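Local atomic coordinates of angiotensin-converting enzyme (Anopheles gambiae, PDB entry 6S1Y), a protein that probably removes dipeptides from the C-terminal ends of peptides, acting as a zinc metallopeptidase of the angiotensin-converting enzyme family. Residues N196-S201 and D491-R496; A192-E197 and T437-R442. All coordinates share one frame; numbering follows the deposited sequence.

Contact 1: N196-S201 and D491-R496; sequences NEYDDS and DVEYLR. With KSN ((2~{S})-2-[[(4~{S})-4-azanyl-5-oxidanyl-5-oxidanylidene-pentanoyl]amino]pentanedioic acid), chain H.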
# COMPACT_ATOMS: atom_id res chain seq x y z
N ASN A 196 -1.54 2.15 -17.71
CA ASN A 196 -0.52 1.69 -18.64
C ASN A 196 0.58 0.89 -17.96
O ASN A 196 1.12 -0.04 -18.57
CB ASN A 196 0.09 2.89 -19.37
CG ASN A 196 1.26 2.49 -20.23
OD1 ASN A 196 1.13 1.68 -21.13
ND2 ASN A 196 2.42 3.06 -19.93
N GLU A 197 0.91 1.21 -16.70
CA GLU A 197 1.95 0.49 -15.97
C GLU A 197 1.67 -1.00 -15.83
O GLU A 197 2.58 -1.75 -15.48
CB GLU A 197 2.12 1.10 -14.57
CG GLU A 197 2.67 2.52 -14.59
CD GLU A 197 4.07 2.59 -15.21
OE1 GLU A 197 5.00 1.99 -14.65
OE2 GLU A 197 4.22 3.23 -16.27
N TYR A 198 0.44 -1.46 -16.08
CA TYR A 198 0.09 -2.87 -15.95
C TYR A 198 0.03 -3.57 -17.30
O TYR A 198 -0.16 -4.80 -17.35
CB TYR A 198 -1.24 -3.02 -15.21
CG TYR A 198 -1.15 -2.49 -13.79
CD1 TYR A 198 -0.73 -3.30 -12.74
CD2 TYR A 198 -1.47 -1.16 -13.51
CE1 TYR A 198 -0.63 -2.81 -11.45
CE2 TYR A 198 -1.37 -0.66 -12.22
CZ TYR A 198 -0.95 -1.49 -11.20
OH TYR A 198 -0.87 -0.97 -9.94
N ASP A 199 0.18 -2.82 -18.39
CA ASP A 199 0.45 -3.38 -19.71
C ASP A 199 -0.57 -4.44 -20.10
O ASP A 199 -0.25 -5.60 -20.38
CB ASP A 199 1.88 -3.93 -19.74
CG ASP A 199 2.31 -4.35 -21.13
OD1 ASP A 199 1.92 -3.64 -22.10
OD2 ASP A 199 3.02 -5.38 -21.25
N ASP A 200 -1.83 -4.03 -20.14
CA ASP A 200 -2.91 -4.94 -20.50
C ASP A 200 -4.21 -4.15 -20.63
O ASP A 200 -4.71 -3.60 -19.64
CB ASP A 200 -3.05 -6.05 -19.45
CG ASP A 200 -4.05 -7.14 -19.86
OD1 ASP A 200 -5.05 -6.84 -20.58
OD2 ASP A 200 -3.84 -8.30 -19.45
N SER A 201 -4.73 -4.09 -21.85
CA SER A 201 -5.87 -3.22 -22.14
C SER A 201 -7.15 -3.70 -21.49
O SER A 201 -8.12 -2.93 -21.39
CB SER A 201 -6.07 -3.12 -23.66
OG SER A 201 -6.15 -4.41 -24.24
N ASP A 491 0.07 12.02 -4.31
CA ASP A 491 0.01 11.58 -5.71
C ASP A 491 0.75 10.25 -5.90
O ASP A 491 1.58 10.10 -6.79
CB ASP A 491 0.58 12.65 -6.64
CG ASP A 491 0.64 12.21 -8.09
OD1 ASP A 491 -0.30 11.49 -8.52
OD2 ASP A 491 1.61 12.56 -8.79
N VAL A 492 0.41 9.28 -5.06
CA VAL A 492 0.91 7.92 -5.21
C VAL A 492 -0.25 7.06 -5.69
O VAL A 492 -1.28 6.97 -5.01
CB VAL A 492 1.49 7.37 -3.89
CG1 VAL A 492 1.91 5.94 -4.08
CG2 VAL A 492 2.68 8.23 -3.42
N GLU A 493 -0.09 6.46 -6.86
CA GLU A 493 -1.06 5.50 -7.39
C GLU A 493 -1.39 4.45 -6.33
O GLU A 493 -0.51 4.03 -5.57
CB GLU A 493 -0.46 4.85 -8.65
CG GLU A 493 -1.42 4.03 -9.45
CD GLU A 493 -1.26 2.55 -9.18
OE1 GLU A 493 -0.73 2.18 -8.11
OE2 GLU A 493 -1.69 1.76 -10.04
N TYR A 494 -2.67 4.05 -6.24
CA TYR A 494 -3.08 3.12 -5.19
C TYR A 494 -3.50 1.75 -5.69
O TYR A 494 -3.56 0.81 -4.90
CB TYR A 494 -4.23 3.70 -4.35
CG TYR A 494 -4.23 3.26 -2.89
CD1 TYR A 494 -3.36 3.83 -1.98
CD2 TYR A 494 -5.10 2.27 -2.43
CE1 TYR A 494 -3.36 3.44 -0.65
CE2 TYR A 494 -5.11 1.88 -1.12
CZ TYR A 494 -4.23 2.46 -0.24
OH TYR A 494 -4.25 2.05 1.06
N LEU A 495 -3.75 1.60 -6.99
CA LEU A 495 -4.11 0.29 -7.51
C LEU A 495 -3.00 -0.74 -7.27
O LEU A 495 -3.28 -1.93 -7.18
CB LEU A 495 -4.44 0.37 -9.00
CG LEU A 495 -5.08 -0.93 -9.52
CD1 LEU A 495 -6.56 -0.95 -9.20
CD2 LEU A 495 -4.84 -1.11 -11.01
N ARG A 496 -1.75 -0.29 -7.16
CA ARG A 496 -0.66 -1.19 -6.78
C ARG A 496 -1.04 -2.07 -5.58
O ARG A 496 -0.67 -3.25 -5.53
CB ARG A 496 0.61 -0.40 -6.45
CG ARG A 496 0.41 0.68 -5.38
CD ARG A 496 1.64 1.59 -5.26
NE ARG A 496 1.89 2.37 -6.47
CZ ARG A 496 2.95 3.16 -6.64
NH1 ARG A 496 3.83 3.27 -5.67
NH2 ARG A 496 3.13 3.84 -7.78
C10 KSN H . 5.64 5.94 -1.08
C13 KSN H . 4.51 1.83 0.78
C17 KSN H . -1.42 2.14 3.51
C02 KSN H . -0.63 0.87 3.22
C03 KSN H . 0.74 1.07 2.55
C04 KSN H . 1.38 2.44 2.69
C05 KSN H . 2.76 2.47 3.40
C07 KSN H . 4.05 3.22 1.29
C08 KSN H . 4.98 4.36 0.88
C09 KSN H . 4.97 4.62 -0.64
N01 KSN H . -1.40 -0.04 2.36
N06 KSN H . 3.99 2.90 2.72
O11 KSN H . 5.81 6.87 -0.23
O12 KSN H . 6.00 6.12 -2.29
O14 KSN H . 5.35 1.19 1.48
O15 KSN H . 4.06 1.32 -0.26
O16 KSN H . 2.82 2.20 4.56
O18 KSN H . -1.21 2.73 4.60
O19 KSN H . -2.29 2.63 2.73

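Contact 2: A192-E197 and T437-R442; sequences AVWLNE and TLDKYR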
# COMPACT_ATOMS: atom_id res chain seq x y z
N ALA A 192 -5.28 6.64 -17.78
CA ALA A 192 -4.64 5.77 -18.76
C ALA A 192 -3.17 5.65 -18.45
O ALA A 192 -2.58 4.58 -18.61
CB ALA A 192 -4.86 6.32 -20.18
N VAL A 193 -2.55 6.73 -17.99
CA VAL A 193 -1.14 6.67 -17.62
C VAL A 193 -0.92 5.63 -16.54
O VAL A 193 -0.04 4.75 -16.66
CB VAL A 193 -0.64 8.05 -17.17
CG1 VAL A 193 0.77 7.92 -16.55
CG2 VAL A 193 -0.65 9.02 -18.34
N TRP A 194 -1.69 5.72 -15.45
CA TRP A 194 -1.54 4.77 -14.34
C TRP A 194 -1.82 3.35 -14.81
O TRP A 194 -1.06 2.43 -14.54
CB TRP A 194 -2.47 5.14 -13.18
CG TRP A 194 -1.98 6.27 -12.29
CD1 TRP A 194 -0.81 6.96 -12.40
CD2 TRP A 194 -2.67 6.83 -11.17
NE1 TRP A 194 -0.72 7.90 -11.41
CE2 TRP A 194 -1.85 7.85 -10.64
CE3 TRP A 194 -3.90 6.57 -10.55
CZ2 TRP A 194 -2.22 8.61 -9.53
CZ3 TRP A 194 -4.27 7.34 -9.45
CH2 TRP A 194 -3.43 8.34 -8.95
N LEU A 195 -2.92 3.16 -15.55
CA LEU A 195 -3.26 1.81 -16.00
C LEU A 195 -2.23 1.27 -16.98
O LEU A 195 -2.03 0.05 -17.07
CB LEU A 195 -4.66 1.80 -16.61
CG LEU A 195 -5.77 1.70 -15.55
CD1 LEU A 195 -7.12 2.13 -16.13
CD2 LEU A 195 -5.85 0.30 -14.96
N ASN A 196 -1.54 2.15 -17.71
CA ASN A 196 -0.52 1.69 -18.64
C ASN A 196 0.58 0.89 -17.96
O ASN A 196 1.12 -0.04 -18.57
CB ASN A 196 0.09 2.89 -19.37
CG ASN A 196 1.26 2.49 -20.23
OD1 ASN A 196 1.13 1.68 -21.13
ND2 ASN A 196 2.42 3.06 -19.93
N GLU A 197 0.91 1.21 -16.70
CA GLU A 197 1.95 0.49 -15.97
C GLU A 197 1.67 -1.00 -15.83
O GLU A 197 2.58 -1.75 -15.48
CB GLU A 197 2.12 1.10 -14.57
CG GLU A 197 2.67 2.52 -14.59
CD GLU A 197 4.07 2.59 -15.21
OE1 GLU A 197 5.00 1.99 -14.65
OE2 GLU A 197 4.22 3.23 -16.27
N THR A 437 -11.68 1.49 -4.48
CA THR A 437 -12.41 2.74 -4.57
C THR A 437 -11.48 3.94 -4.70
O THR A 437 -11.88 4.97 -5.25
CB THR A 437 -13.31 2.96 -3.35
OG1 THR A 437 -12.53 2.85 -2.16
CG2 THR A 437 -14.41 1.92 -3.28
N LEU A 438 -10.26 3.86 -4.18
CA LEU A 438 -9.39 5.04 -4.23
C LEU A 438 -8.99 5.38 -5.67
O LEU A 438 -8.97 6.56 -6.05
CB LEU A 438 -8.15 4.83 -3.38
CG LEU A 438 -8.23 5.12 -1.89
CD1 LEU A 438 -6.83 5.39 -1.36
CD2 LEU A 438 -9.13 6.32 -1.62
N ASP A 439 -8.62 4.38 -6.47
CA ASP A 439 -8.27 4.71 -7.85
C ASP A 439 -9.48 4.74 -8.76
O ASP A 439 -9.49 5.53 -9.71
CB ASP A 439 -7.19 3.76 -8.35
CG ASP A 439 -5.78 4.23 -7.92
OD1 ASP A 439 -5.71 5.24 -7.19
OD2 ASP A 439 -4.75 3.63 -8.33
N LYS A 440 -10.54 3.98 -8.49
CA LYS A 440 -11.75 4.18 -9.27
C LYS A 440 -12.20 5.62 -9.14
O LYS A 440 -12.54 6.27 -10.12
CB LYS A 440 -12.85 3.21 -8.85
CG LYS A 440 -14.07 3.17 -9.75
CD LYS A 440 -15.22 2.39 -9.09
CE LYS A 440 -16.48 2.28 -9.98
NZ LYS A 440 -16.30 1.29 -11.07
N TYR A 441 -12.13 6.17 -7.92
CA TYR A 441 -12.46 7.58 -7.73
C TYR A 441 -11.48 8.47 -8.49
O TYR A 441 -11.90 9.39 -9.21
CB TYR A 441 -12.45 7.93 -6.25
CG TYR A 441 -12.67 9.40 -5.99
CD1 TYR A 441 -13.93 9.94 -6.04
CD2 TYR A 441 -11.61 10.24 -5.69
CE1 TYR A 441 -14.14 11.28 -5.80
CE2 TYR A 441 -11.81 11.59 -5.45
CZ TYR A 441 -13.08 12.09 -5.50
OH TYR A 441 -13.29 13.43 -5.25
N ARG A 442 -10.18 8.23 -8.35
CA ARG A 442 -9.22 9.14 -8.97
C ARG A 442 -9.25 9.01 -10.49
O ARG A 442 -9.13 10.01 -11.20
CB ARG A 442 -7.82 8.91 -8.40
CG ARG A 442 -7.70 9.48 -6.99
CD ARG A 442 -6.25 9.56 -6.46
NE ARG A 442 -5.64 8.26 -6.19
CZ ARG A 442 -4.41 8.09 -5.69
NH1 ARG A 442 -3.61 9.12 -5.40
NH2 ARG A 442 -3.97 6.86 -5.49

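Contact 1: N196-S201 and D491-R496
Glu-493 OE2 lies at the edge of the Tyr-198 ring, in its plane. The side chains approach from opposite directions, and the ring and carboxylate planes are 22° apart. Leu-495 reaches the same ring obliquely. Its CD2 makes an off-centre CH-pi contact, 4.2 Å from the Tyr-198 ring centroid and 3.7 Å from Tyr-198 CE2. Phe-203 also stacks on this ring. The guanidinium of Arg-496 has Val-492 CG1 over one face, displaced toward the rim, and Glu-493 OE1 at its edge.

Across the contact, Tyr-198 OH donates to Glu-493 OE2 over 2.9 Å, and OE2 accepts with its syn lone pair. The other oxygen serves its own segment. Glu-493 OE1 accepts from Arg-496 N at 2.8 Å, a capping bond at the start of helix 495-514. It also accepts from Arg-496 NE at 3.1 Å, in a salt bridge. The two donors come from opposite faces of the carboxylate plane. The Glu-493 chain leaves with CG anti to the backbone N (chi1 -169°) and bends at chi2, which turns the carboxylate back toward the first turn of the helix. Pro-381 lies against both Tyr-198 and Arg-496, and Arg-496 also touches the zinc ligand Glu-385.

The side chain of Tyr-494 leaves the backbone away from 196-201, and its OH reaches the ligand pocket. This OH donates to KSN O19 over 2.6 Å, with O19 at the ring edge. Tyr-497, in the first turn of helix 495-514, is also hydrogen-bonded to KSN through its OH.

Three donors satisfy the buried carboxylate, and the positive charge of Arg-496 would probably keep Glu-493 ionised. The Arg-496 N bond caps the helix start, and the tyrosine bond ties the loop after helix 190-196 to that cap, next to the ligand-binding Tyr-494.

Contact 2: A192-E197 and T437-R442
Asp-439 OD1, which lies against Trp-194 of helix 190-196, is gripped by two nitrogens of Arg-442, one turn further along helix 431-447. Arg-442 NH2 donates over 2.9 Å and uses the syn lone pair of OD1. Arg-442 NE donates over 3.2 Å and meets OD1 nearly along its C-O bond. The grip is side-on, and OD1 lies tilted from the guanidinium plane. A bend at chi3 (-69°) in Arg-442 turns its head back to the aspartate.

Trp-194 packs against this pair with the far end of its six-membered ring. Its CH2 sits over the centre of one guanidinium face, 3.4 Å from Arg-442 CZ. The ring and guanidinium planes are 68° apart, so the two do not stack flat. Trp-194 CZ3 lies 3.4 Å from Asp-439 OD1, without a hydrogen bond. Phe-446 meets the indole edge to face.

Both polar ends have further partners. Asp-439 OD2 accepts from the backbone N of Tyr-494 and Leu-495, and Arg-442 NH2 also donates to Val-492 O. The buried pair, whose charges probably offset each other within one helix, thus holds the backbone leading into helix 495-514 while the indole covers one side of the pair.

Both contacts are buried, and their centres lie about 6 Å apart. They share Asn-196 and Glu-197 but reach different elements. Contact 1 joins the loop after helix 190-196 to the start of helix 495-514. Contact 2 joins helix 190-196 itself to helix 431-447. Contact 1 is bonded across its segments through a phenol and a carboxylate, whereas contact 2 has packing across and its polar bonds within one segment. Residues 491-496 connect them: their backbone bonds to the ion pair of contact 2, and Glu-493 packs on Trp-194. Contact 1 includes a ligand-binding residue and lies nearer the zinc: its Arg-496 side chain is about 6 Å away, that of Arg-442 about 13 Å.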